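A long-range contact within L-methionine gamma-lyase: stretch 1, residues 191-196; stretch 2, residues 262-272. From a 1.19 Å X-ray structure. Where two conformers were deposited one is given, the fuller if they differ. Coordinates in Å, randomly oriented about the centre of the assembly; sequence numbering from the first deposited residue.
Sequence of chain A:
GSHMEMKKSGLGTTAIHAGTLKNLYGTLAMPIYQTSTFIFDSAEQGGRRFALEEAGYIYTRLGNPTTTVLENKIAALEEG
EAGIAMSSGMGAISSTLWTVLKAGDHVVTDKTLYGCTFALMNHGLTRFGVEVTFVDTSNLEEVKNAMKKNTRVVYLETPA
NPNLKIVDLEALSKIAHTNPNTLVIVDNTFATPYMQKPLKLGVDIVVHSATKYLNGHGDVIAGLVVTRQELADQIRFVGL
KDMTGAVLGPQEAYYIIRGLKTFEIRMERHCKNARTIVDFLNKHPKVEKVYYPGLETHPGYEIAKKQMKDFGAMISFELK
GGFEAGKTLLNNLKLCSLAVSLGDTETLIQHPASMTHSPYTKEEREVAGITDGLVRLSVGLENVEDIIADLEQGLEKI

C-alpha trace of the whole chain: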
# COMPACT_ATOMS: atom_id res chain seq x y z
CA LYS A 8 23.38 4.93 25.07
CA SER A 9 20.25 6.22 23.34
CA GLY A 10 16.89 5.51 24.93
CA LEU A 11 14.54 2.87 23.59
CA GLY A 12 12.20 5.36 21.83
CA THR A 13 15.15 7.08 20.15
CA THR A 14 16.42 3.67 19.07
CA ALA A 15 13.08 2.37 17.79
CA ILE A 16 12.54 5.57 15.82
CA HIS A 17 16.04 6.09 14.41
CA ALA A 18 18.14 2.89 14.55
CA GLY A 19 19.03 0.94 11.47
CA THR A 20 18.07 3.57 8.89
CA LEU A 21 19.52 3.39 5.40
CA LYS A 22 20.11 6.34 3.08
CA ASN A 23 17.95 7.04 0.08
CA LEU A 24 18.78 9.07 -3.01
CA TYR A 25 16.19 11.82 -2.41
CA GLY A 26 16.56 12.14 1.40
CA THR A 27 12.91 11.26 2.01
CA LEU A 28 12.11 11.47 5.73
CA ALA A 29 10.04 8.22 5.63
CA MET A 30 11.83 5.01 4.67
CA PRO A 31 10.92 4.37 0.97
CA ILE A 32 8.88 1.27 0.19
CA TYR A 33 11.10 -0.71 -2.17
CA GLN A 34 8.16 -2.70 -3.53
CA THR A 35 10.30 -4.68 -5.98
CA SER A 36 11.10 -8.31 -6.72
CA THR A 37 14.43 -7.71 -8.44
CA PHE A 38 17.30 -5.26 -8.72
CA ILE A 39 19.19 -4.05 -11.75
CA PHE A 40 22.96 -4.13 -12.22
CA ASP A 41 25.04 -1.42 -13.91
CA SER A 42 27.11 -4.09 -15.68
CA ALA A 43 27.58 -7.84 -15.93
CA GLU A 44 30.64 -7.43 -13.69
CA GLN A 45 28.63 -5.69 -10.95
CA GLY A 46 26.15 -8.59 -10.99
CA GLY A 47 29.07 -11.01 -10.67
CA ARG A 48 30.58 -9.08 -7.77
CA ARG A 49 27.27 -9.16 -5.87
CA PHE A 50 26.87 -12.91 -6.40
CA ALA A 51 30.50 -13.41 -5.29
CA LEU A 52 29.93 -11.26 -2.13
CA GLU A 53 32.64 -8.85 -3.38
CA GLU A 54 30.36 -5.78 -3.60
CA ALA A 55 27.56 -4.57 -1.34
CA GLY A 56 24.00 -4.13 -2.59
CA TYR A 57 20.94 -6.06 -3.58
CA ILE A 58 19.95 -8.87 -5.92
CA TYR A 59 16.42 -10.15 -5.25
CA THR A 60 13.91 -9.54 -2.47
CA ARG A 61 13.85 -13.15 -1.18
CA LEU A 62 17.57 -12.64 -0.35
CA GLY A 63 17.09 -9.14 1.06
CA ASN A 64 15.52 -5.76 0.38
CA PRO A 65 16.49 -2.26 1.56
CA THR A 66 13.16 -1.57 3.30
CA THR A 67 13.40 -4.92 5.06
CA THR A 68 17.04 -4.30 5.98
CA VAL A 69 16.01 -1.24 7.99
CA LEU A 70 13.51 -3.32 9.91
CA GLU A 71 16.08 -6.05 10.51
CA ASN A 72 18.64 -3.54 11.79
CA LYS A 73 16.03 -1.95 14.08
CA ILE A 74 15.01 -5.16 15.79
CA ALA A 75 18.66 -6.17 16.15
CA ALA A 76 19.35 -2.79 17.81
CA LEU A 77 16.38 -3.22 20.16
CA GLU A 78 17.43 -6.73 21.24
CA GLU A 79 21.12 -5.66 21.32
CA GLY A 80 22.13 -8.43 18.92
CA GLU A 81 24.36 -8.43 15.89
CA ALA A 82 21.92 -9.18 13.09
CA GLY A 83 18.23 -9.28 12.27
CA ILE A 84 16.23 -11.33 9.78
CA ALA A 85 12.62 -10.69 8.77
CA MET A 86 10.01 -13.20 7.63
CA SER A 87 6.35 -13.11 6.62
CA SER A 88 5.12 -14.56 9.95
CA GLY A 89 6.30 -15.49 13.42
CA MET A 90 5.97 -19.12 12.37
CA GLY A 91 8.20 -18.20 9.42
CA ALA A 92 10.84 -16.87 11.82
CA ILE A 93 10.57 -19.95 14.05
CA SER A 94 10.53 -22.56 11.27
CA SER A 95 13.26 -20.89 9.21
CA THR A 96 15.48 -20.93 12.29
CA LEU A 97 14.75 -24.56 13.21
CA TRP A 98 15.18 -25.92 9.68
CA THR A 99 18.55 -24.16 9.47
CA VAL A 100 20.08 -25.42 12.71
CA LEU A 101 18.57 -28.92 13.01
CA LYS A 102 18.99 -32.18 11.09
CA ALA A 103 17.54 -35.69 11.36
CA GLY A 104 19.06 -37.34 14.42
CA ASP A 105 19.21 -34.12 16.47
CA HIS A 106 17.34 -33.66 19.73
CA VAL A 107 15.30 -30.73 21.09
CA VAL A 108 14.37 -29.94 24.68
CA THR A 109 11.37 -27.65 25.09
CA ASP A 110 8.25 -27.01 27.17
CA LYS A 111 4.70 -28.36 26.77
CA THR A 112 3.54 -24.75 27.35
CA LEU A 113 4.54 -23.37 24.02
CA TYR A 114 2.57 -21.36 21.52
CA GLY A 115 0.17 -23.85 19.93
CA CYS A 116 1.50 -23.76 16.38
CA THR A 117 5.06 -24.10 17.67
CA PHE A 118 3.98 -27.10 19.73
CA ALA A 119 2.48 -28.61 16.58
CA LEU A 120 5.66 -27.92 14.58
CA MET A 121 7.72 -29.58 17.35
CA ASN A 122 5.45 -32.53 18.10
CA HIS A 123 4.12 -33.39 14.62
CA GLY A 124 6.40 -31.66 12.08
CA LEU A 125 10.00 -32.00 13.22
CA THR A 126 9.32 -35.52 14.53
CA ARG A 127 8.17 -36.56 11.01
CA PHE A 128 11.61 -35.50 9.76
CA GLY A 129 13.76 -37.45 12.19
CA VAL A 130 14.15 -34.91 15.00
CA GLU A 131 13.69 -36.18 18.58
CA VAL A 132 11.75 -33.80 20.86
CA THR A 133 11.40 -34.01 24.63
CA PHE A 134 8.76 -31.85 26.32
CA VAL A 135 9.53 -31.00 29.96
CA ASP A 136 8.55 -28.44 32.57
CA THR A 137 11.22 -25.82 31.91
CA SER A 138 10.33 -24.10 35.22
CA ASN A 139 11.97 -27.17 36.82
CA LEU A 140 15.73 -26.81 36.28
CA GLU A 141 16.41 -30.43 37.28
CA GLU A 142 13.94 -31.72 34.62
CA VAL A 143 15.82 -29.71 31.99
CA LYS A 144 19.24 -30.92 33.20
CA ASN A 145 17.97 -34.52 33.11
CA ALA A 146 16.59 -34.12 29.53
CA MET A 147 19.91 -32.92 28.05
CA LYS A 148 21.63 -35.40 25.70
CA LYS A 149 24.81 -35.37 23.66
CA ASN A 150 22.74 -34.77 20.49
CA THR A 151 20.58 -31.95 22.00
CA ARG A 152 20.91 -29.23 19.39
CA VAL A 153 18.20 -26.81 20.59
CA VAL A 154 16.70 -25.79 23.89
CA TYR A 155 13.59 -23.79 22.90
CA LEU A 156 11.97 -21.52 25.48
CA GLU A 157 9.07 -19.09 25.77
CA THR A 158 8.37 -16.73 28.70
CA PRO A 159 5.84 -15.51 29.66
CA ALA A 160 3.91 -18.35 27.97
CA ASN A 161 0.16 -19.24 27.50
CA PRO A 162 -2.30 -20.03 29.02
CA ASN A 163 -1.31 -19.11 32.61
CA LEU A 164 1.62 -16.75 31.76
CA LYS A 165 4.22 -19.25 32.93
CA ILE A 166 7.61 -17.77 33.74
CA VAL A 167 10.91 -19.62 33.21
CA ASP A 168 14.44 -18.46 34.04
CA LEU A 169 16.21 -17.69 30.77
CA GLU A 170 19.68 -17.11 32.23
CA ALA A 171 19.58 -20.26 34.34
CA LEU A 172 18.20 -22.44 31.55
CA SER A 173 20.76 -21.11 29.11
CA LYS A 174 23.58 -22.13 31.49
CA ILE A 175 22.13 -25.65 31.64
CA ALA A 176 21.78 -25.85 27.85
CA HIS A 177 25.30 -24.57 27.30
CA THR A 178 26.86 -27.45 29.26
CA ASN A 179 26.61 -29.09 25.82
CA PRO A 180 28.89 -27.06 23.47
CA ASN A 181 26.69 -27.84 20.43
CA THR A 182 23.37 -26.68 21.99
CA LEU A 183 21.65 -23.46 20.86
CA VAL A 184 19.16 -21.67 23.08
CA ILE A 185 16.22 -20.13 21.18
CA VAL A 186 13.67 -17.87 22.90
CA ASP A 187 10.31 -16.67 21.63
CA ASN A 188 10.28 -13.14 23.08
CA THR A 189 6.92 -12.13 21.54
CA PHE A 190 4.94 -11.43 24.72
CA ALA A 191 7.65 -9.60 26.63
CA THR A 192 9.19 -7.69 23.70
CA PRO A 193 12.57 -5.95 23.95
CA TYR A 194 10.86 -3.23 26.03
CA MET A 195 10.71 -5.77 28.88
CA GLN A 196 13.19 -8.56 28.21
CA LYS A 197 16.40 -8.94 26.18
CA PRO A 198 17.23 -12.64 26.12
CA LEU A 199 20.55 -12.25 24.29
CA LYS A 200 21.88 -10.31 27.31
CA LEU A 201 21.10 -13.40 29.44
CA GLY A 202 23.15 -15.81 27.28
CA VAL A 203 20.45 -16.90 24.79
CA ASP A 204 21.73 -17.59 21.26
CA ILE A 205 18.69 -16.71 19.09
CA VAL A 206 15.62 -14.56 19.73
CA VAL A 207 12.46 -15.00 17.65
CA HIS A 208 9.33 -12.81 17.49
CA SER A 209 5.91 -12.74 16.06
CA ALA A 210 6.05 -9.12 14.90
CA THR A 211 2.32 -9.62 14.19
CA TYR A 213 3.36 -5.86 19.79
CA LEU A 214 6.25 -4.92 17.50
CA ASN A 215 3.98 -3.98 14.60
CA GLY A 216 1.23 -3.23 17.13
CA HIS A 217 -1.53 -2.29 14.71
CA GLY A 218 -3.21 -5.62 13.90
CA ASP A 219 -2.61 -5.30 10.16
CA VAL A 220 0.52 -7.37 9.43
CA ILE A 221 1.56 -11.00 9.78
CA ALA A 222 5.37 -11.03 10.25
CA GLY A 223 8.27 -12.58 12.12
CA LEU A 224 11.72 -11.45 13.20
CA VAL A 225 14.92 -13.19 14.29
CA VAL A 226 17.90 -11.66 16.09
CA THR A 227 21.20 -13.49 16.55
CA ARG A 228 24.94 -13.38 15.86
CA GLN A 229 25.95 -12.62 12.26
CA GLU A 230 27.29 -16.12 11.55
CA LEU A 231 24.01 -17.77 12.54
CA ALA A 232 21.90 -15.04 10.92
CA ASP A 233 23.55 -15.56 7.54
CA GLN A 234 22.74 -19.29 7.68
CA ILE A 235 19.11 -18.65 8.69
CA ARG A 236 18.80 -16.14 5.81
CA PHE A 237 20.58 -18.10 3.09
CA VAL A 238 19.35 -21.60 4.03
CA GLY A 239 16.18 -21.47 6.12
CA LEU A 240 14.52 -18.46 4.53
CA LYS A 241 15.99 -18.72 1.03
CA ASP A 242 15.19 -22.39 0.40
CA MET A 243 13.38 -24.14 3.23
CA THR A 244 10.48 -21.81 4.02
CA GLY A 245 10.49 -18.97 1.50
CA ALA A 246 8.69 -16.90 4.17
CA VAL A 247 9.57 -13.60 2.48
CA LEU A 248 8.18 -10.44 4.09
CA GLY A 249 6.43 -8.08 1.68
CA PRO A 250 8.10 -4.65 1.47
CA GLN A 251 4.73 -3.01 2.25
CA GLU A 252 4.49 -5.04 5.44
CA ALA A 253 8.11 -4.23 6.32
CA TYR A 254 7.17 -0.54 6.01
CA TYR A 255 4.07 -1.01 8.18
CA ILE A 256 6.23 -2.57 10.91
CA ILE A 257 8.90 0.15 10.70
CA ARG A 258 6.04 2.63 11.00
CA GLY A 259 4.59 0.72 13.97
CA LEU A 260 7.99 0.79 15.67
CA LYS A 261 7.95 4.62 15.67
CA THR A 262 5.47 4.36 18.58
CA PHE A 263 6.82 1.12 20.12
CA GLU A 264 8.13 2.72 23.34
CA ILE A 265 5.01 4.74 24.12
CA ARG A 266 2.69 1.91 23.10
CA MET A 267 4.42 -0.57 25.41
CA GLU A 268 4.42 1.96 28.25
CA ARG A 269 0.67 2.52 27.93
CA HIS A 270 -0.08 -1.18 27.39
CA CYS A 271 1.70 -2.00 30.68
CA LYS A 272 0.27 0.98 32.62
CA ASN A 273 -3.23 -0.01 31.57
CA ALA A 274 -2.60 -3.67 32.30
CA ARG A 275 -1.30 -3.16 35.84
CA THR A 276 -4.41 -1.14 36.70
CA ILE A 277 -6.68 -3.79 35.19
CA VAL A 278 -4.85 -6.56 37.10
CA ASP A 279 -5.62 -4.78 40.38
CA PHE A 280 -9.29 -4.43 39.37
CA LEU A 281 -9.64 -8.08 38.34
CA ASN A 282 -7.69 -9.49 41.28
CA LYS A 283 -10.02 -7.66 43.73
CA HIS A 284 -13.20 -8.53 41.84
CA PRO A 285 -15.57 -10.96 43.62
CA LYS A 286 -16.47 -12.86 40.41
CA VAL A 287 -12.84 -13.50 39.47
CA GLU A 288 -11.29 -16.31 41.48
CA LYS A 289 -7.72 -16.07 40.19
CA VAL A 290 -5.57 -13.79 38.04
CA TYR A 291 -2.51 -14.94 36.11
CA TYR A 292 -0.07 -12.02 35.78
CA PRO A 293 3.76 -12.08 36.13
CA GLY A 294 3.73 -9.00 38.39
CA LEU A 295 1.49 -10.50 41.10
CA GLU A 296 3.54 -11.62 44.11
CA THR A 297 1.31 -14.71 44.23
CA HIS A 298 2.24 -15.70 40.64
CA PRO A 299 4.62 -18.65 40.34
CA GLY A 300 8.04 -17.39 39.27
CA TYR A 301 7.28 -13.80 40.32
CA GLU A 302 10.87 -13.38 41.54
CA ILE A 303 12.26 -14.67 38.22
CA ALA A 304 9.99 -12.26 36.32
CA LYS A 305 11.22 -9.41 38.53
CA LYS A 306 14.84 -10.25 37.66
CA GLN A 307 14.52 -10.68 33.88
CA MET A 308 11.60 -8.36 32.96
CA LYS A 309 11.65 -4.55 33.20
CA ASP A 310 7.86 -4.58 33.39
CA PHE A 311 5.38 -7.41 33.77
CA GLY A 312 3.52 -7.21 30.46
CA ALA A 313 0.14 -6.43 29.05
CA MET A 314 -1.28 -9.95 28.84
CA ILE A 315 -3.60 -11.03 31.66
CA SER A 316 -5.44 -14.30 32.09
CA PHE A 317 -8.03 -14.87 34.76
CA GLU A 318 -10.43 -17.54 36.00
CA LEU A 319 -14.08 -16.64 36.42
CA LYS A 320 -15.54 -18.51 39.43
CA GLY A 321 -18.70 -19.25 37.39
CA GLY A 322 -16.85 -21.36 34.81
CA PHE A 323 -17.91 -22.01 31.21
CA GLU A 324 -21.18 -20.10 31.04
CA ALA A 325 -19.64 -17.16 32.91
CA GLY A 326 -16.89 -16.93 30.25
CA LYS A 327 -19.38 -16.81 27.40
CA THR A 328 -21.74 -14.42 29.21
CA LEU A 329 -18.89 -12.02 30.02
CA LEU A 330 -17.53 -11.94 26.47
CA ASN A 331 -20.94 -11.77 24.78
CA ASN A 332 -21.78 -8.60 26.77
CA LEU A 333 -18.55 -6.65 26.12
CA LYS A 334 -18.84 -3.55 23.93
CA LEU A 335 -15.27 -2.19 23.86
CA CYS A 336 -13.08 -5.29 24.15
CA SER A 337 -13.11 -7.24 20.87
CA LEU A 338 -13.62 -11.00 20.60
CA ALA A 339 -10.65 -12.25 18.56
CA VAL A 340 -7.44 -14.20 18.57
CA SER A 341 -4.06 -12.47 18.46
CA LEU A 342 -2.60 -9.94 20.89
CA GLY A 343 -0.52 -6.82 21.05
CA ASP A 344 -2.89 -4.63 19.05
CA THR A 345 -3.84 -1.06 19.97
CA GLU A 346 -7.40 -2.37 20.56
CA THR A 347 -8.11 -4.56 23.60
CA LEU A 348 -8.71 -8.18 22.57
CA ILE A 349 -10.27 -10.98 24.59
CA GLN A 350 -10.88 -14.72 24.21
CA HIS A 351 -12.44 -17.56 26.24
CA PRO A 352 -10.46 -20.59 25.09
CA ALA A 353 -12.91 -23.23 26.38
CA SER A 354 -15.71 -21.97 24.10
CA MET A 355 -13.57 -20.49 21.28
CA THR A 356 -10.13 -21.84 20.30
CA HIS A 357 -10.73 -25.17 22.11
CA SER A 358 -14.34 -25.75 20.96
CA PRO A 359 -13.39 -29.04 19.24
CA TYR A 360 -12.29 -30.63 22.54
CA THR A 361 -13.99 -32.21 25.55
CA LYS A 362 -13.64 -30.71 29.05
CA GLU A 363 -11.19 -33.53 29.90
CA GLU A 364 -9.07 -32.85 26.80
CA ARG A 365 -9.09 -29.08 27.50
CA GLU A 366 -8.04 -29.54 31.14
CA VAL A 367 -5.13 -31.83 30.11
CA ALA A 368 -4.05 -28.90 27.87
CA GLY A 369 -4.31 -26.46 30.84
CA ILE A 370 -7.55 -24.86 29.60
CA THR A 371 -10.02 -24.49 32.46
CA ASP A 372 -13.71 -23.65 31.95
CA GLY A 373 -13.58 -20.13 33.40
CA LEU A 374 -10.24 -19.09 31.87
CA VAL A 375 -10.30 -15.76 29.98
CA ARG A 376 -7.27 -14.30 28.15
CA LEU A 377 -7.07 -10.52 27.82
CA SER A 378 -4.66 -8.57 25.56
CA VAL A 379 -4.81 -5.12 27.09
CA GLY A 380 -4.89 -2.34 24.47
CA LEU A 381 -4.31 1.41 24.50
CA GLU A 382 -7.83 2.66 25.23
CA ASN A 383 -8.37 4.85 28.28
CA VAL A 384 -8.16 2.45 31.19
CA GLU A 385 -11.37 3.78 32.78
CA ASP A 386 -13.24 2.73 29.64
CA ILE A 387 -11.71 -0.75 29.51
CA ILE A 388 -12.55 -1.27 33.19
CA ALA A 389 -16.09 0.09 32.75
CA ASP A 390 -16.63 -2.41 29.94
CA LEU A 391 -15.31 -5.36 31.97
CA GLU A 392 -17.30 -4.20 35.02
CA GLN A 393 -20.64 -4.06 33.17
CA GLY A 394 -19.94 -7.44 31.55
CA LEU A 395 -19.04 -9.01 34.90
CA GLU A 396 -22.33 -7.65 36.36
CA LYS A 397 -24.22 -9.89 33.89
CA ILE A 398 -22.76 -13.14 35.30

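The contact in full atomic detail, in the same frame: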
# COMPACT_ATOMS: atom_id res chain seq x y z
N ALA A 191 6.91 -10.56 25.81
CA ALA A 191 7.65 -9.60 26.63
C ALA A 191 8.12 -8.41 25.81
O ALA A 191 8.06 -7.27 26.28
CB ALA A 191 8.83 -10.28 27.30
N THR A 192 8.61 -8.68 24.60
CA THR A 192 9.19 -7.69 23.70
C THR A 192 10.52 -7.18 24.25
O THR A 192 10.79 -7.32 25.45
CB THR A 192 8.28 -6.45 23.42
OG1 THR A 192 8.47 -5.45 24.44
CG2 THR A 192 6.80 -6.81 23.30
N PRO A 193 11.34 -6.53 23.40
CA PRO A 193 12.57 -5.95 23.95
C PRO A 193 12.38 -4.76 24.87
O PRO A 193 13.35 -4.33 25.51
CB PRO A 193 13.38 -5.58 22.71
CG PRO A 193 12.39 -5.51 21.61
CD PRO A 193 11.32 -6.49 21.93
N TYR A 194 11.17 -4.21 24.98
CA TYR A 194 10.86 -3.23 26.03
C TYR A 194 10.99 -3.84 27.42
O TYR A 194 11.37 -3.13 28.36
CB TYR A 194 9.45 -2.66 25.80
CG TYR A 194 8.97 -1.66 26.81
CD1 TYR A 194 9.24 -0.31 26.64
CD2 TYR A 194 8.18 -2.03 27.88
CE1 TYR A 194 8.78 0.65 27.52
CE2 TYR A 194 7.72 -1.09 28.80
CZ TYR A 194 8.05 0.25 28.61
OH TYR A 194 7.60 1.21 29.48
N MET A 195 10.66 -5.12 27.57
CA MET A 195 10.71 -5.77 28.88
C MET A 195 11.86 -6.73 29.08
O MET A 195 12.32 -6.88 30.21
CB MET A 195 9.40 -6.51 29.16
CG MET A 195 8.24 -5.55 29.28
SD MET A 195 6.64 -6.34 29.47
CE MET A 195 5.83 -5.80 27.97
N GLN A 196 12.30 -7.42 28.03
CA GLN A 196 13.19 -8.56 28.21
C GLN A 196 14.10 -8.64 27.01
O GLN A 196 13.63 -8.50 25.88
CB GLN A 196 12.31 -9.80 28.30
CG GLN A 196 12.96 -11.13 28.61
CD GLN A 196 11.92 -12.18 28.93
OE1 GLN A 196 11.64 -12.45 30.10
NE2 GLN A 196 11.30 -12.75 27.90
N THR A 262 6.20 4.18 17.33
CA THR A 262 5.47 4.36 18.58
C THR A 262 5.68 3.21 19.56
O THR A 262 5.00 3.14 20.58
CB THR A 262 3.97 4.55 18.32
OG1 THR A 262 3.45 3.42 17.61
CG2 THR A 262 3.72 5.85 17.57
N PHE A 263 6.64 2.32 19.30
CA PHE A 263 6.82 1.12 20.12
C PHE A 263 7.00 1.46 21.61
O PHE A 263 6.35 0.85 22.48
CB PHE A 263 8.02 0.32 19.60
CG PHE A 263 8.36 -0.88 20.43
CD1 PHE A 263 7.49 -1.96 20.52
CD2 PHE A 263 9.56 -0.95 21.11
CE1 PHE A 263 7.81 -3.07 21.30
CE2 PHE A 263 9.88 -2.07 21.88
CZ PHE A 263 9.01 -3.12 21.97
N GLU A 264 7.87 2.42 21.93
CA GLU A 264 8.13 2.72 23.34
C GLU A 264 6.86 3.19 24.05
O GLU A 264 6.52 2.69 25.12
CB GLU A 264 9.21 3.78 23.49
CG GLU A 264 9.51 4.14 24.94
CD GLU A 264 10.46 5.30 25.10
OE1 GLU A 264 10.27 6.34 24.45
OE2 GLU A 264 11.40 5.17 25.91
N ILE A 265 6.19 4.18 23.47
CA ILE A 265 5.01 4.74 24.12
C ILE A 265 3.84 3.77 24.12
O ILE A 265 3.04 3.79 25.05
CB ILE A 265 4.61 6.13 23.57
CG1 ILE A 265 4.44 6.15 22.04
CG2 ILE A 265 5.62 7.18 24.04
CD1 ILE A 265 3.76 7.40 21.51
N ARG A 266 3.72 2.93 23.09
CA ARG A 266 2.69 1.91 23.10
C ARG A 266 2.93 0.93 24.24
O ARG A 266 2.04 0.64 25.03
CB ARG A 266 2.60 1.16 21.77
CG ARG A 266 2.01 1.99 20.64
CD ARG A 266 1.78 1.22 19.35
NE ARG A 266 3.02 0.76 18.70
CZ ARG A 266 3.53 -0.48 18.76
NH1 ARG A 266 2.93 -1.43 19.48
NH2 ARG A 266 4.65 -0.76 18.12
N MET A 267 4.15 0.40 24.34
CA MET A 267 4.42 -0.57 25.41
C MET A 267 4.21 0.03 26.79
O MET A 267 3.70 -0.64 27.70
CB MET A 267 5.82 -1.17 25.28
CG MET A 267 6.04 -2.00 24.02
SD MET A 267 4.74 -3.19 23.62
CE MET A 267 4.79 -4.22 25.08
N GLU A 268 4.62 1.29 26.97
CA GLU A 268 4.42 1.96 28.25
C GLU A 268 2.95 2.03 28.62
O GLU A 268 2.57 1.72 29.75
CB GLU A 268 5.06 3.35 28.24
CG GLU A 268 6.56 3.28 28.39
CD GLU A 268 7.28 4.58 28.31
OE1 GLU A 268 6.64 5.60 28.02
OE2 GLU A 268 8.52 4.55 28.57
N ARG A 269 2.10 2.41 27.66
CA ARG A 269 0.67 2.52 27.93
C ARG A 269 0.01 1.15 28.08
O ARG A 269 -0.85 0.97 28.93
CB ARG A 269 -0.00 3.35 26.84
CG ARG A 269 -1.50 3.56 27.01
CD ARG A 269 -1.87 4.16 28.36
NE ARG A 269 -1.14 5.38 28.67
CZ ARG A 269 -1.58 6.62 28.46
NH1 ARG A 269 -2.77 6.83 27.92
NH2 ARG A 269 -0.83 7.65 28.80
N HIS A 270 0.41 0.19 27.25
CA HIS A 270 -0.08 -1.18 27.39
C HIS A 270 0.13 -1.67 28.84
O HIS A 270 -0.78 -2.18 29.48
CB HIS A 270 0.68 -2.16 26.47
CG HIS A 270 0.22 -2.22 25.04
ND1 HIS A 270 -1.04 -2.62 24.66
CD2 HIS A 270 0.92 -2.05 23.88
CE1 HIS A 270 -1.10 -2.63 23.33
NE2 HIS A 270 0.08 -2.31 22.83
N CYS A 271 1.36 -1.51 29.34
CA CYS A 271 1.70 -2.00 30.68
C CYS A 271 1.03 -1.20 31.79
O CYS A 271 0.59 -1.78 32.78
CB CYS A 271 3.21 -2.04 30.89
SG CYS A 271 4.06 -3.27 29.88
N LYS A 272 0.95 0.11 31.64
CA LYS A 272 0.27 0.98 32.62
C LYS A 272 -1.19 0.57 32.73
O LYS A 272 -1.73 0.37 33.84
CB LYS A 272 0.39 2.45 32.19
CG LYS A 272 -0.23 3.49 33.13
CD LYS A 272 -0.30 4.87 32.46
CE LYS A 272 -0.82 5.95 33.39
NZ LYS A 272 0.03 6.10 34.60

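Contact between a short turn (residues 191-196) and a helix (263-272) of L-methionine gamma-lyase, at least 69 residues apart in sequence where they touch. No hydrogen bond crosses between the stretches; side-chain packing joins them, and the contact buries 388 Å² in all, both sides summed.

Aromatic packing dominates. Tyr-194, whose CA-to-CB bond points toward the helix, contributes the largest share of covered surface. With chi1 at 179° (t), its ring reaches obliquely across the helix and lies as a knob among Glu-264, Met-267, Glu-268 and Cys-271, residues that a helical repeat brings to one side. Met-267 CB sits over one face of the ring, 3.6 Å from its centroid and 17° off the normal, a CH-pi contact; the closest pair between these two residues is Tyr-194 CG to Met-267 CB, 3.5 Å. The CA atoms of Tyr-194 and Met-267 are 7.0 Å apart, close enough for the flat ring to lie directly against the start of the methionine side chain. At the far end of the ring, Tyr-194 OH comes very near Glu-268 CG, 2.6 Å in the given conformer, one of two deposited for this glutamate.

Phe-263 packs at the beginning of the helix. Its CA-to-CB bond points sideways, but chi1 of 176° (t) carries the ring end nearer to the turn. The tip atom Phe-263 CZ lies 3.9 Å from Tyr-194 CB and 4.1 Å from Pro-193 CD, so an apolar ring meets apolar carbon. Thr-192 OG1 approaches the ring edge, 3.4 Å from Phe-263 CZ.

Sulfur-bearing side chains fill the remaining space. Met-195 also leaves its backbone sideways, yet its side chain, with chi1 m, chi2 t and chi3 at -116°, ends with the methyl against the helix: Met-195 CE is 3.5 Å from Met-267 CE and 3.6 Å from Cys-271 SG. Met-267, with all three chi angles m, curls so that its methyl also meets Thr-192 CG2, 3.7 Å from Met-267 CE. Long, flexible methionines suit this buried site because they can bend to fit, whereas the compact cysteine takes up little room beside them.

Hydrogen bonds within each stretch hold the backbones that present these groups. Thr-192 OG1 donates to Ala-191 O (2.6 Å) and accepts from Tyr-194 N (3.0 Å), so this buried hydroxyl is satisfied within its own stretch even as it also packs against Phe-263; both OG1 and CG2 touch the helix. Opening the other stretch, Thr-262 OG1 accepts from Arg-266 NE (2.9 Å), and regular backbone bonds, such as Cys-271 N to Met-267 O (3.0 Å), maintain the helical spacing.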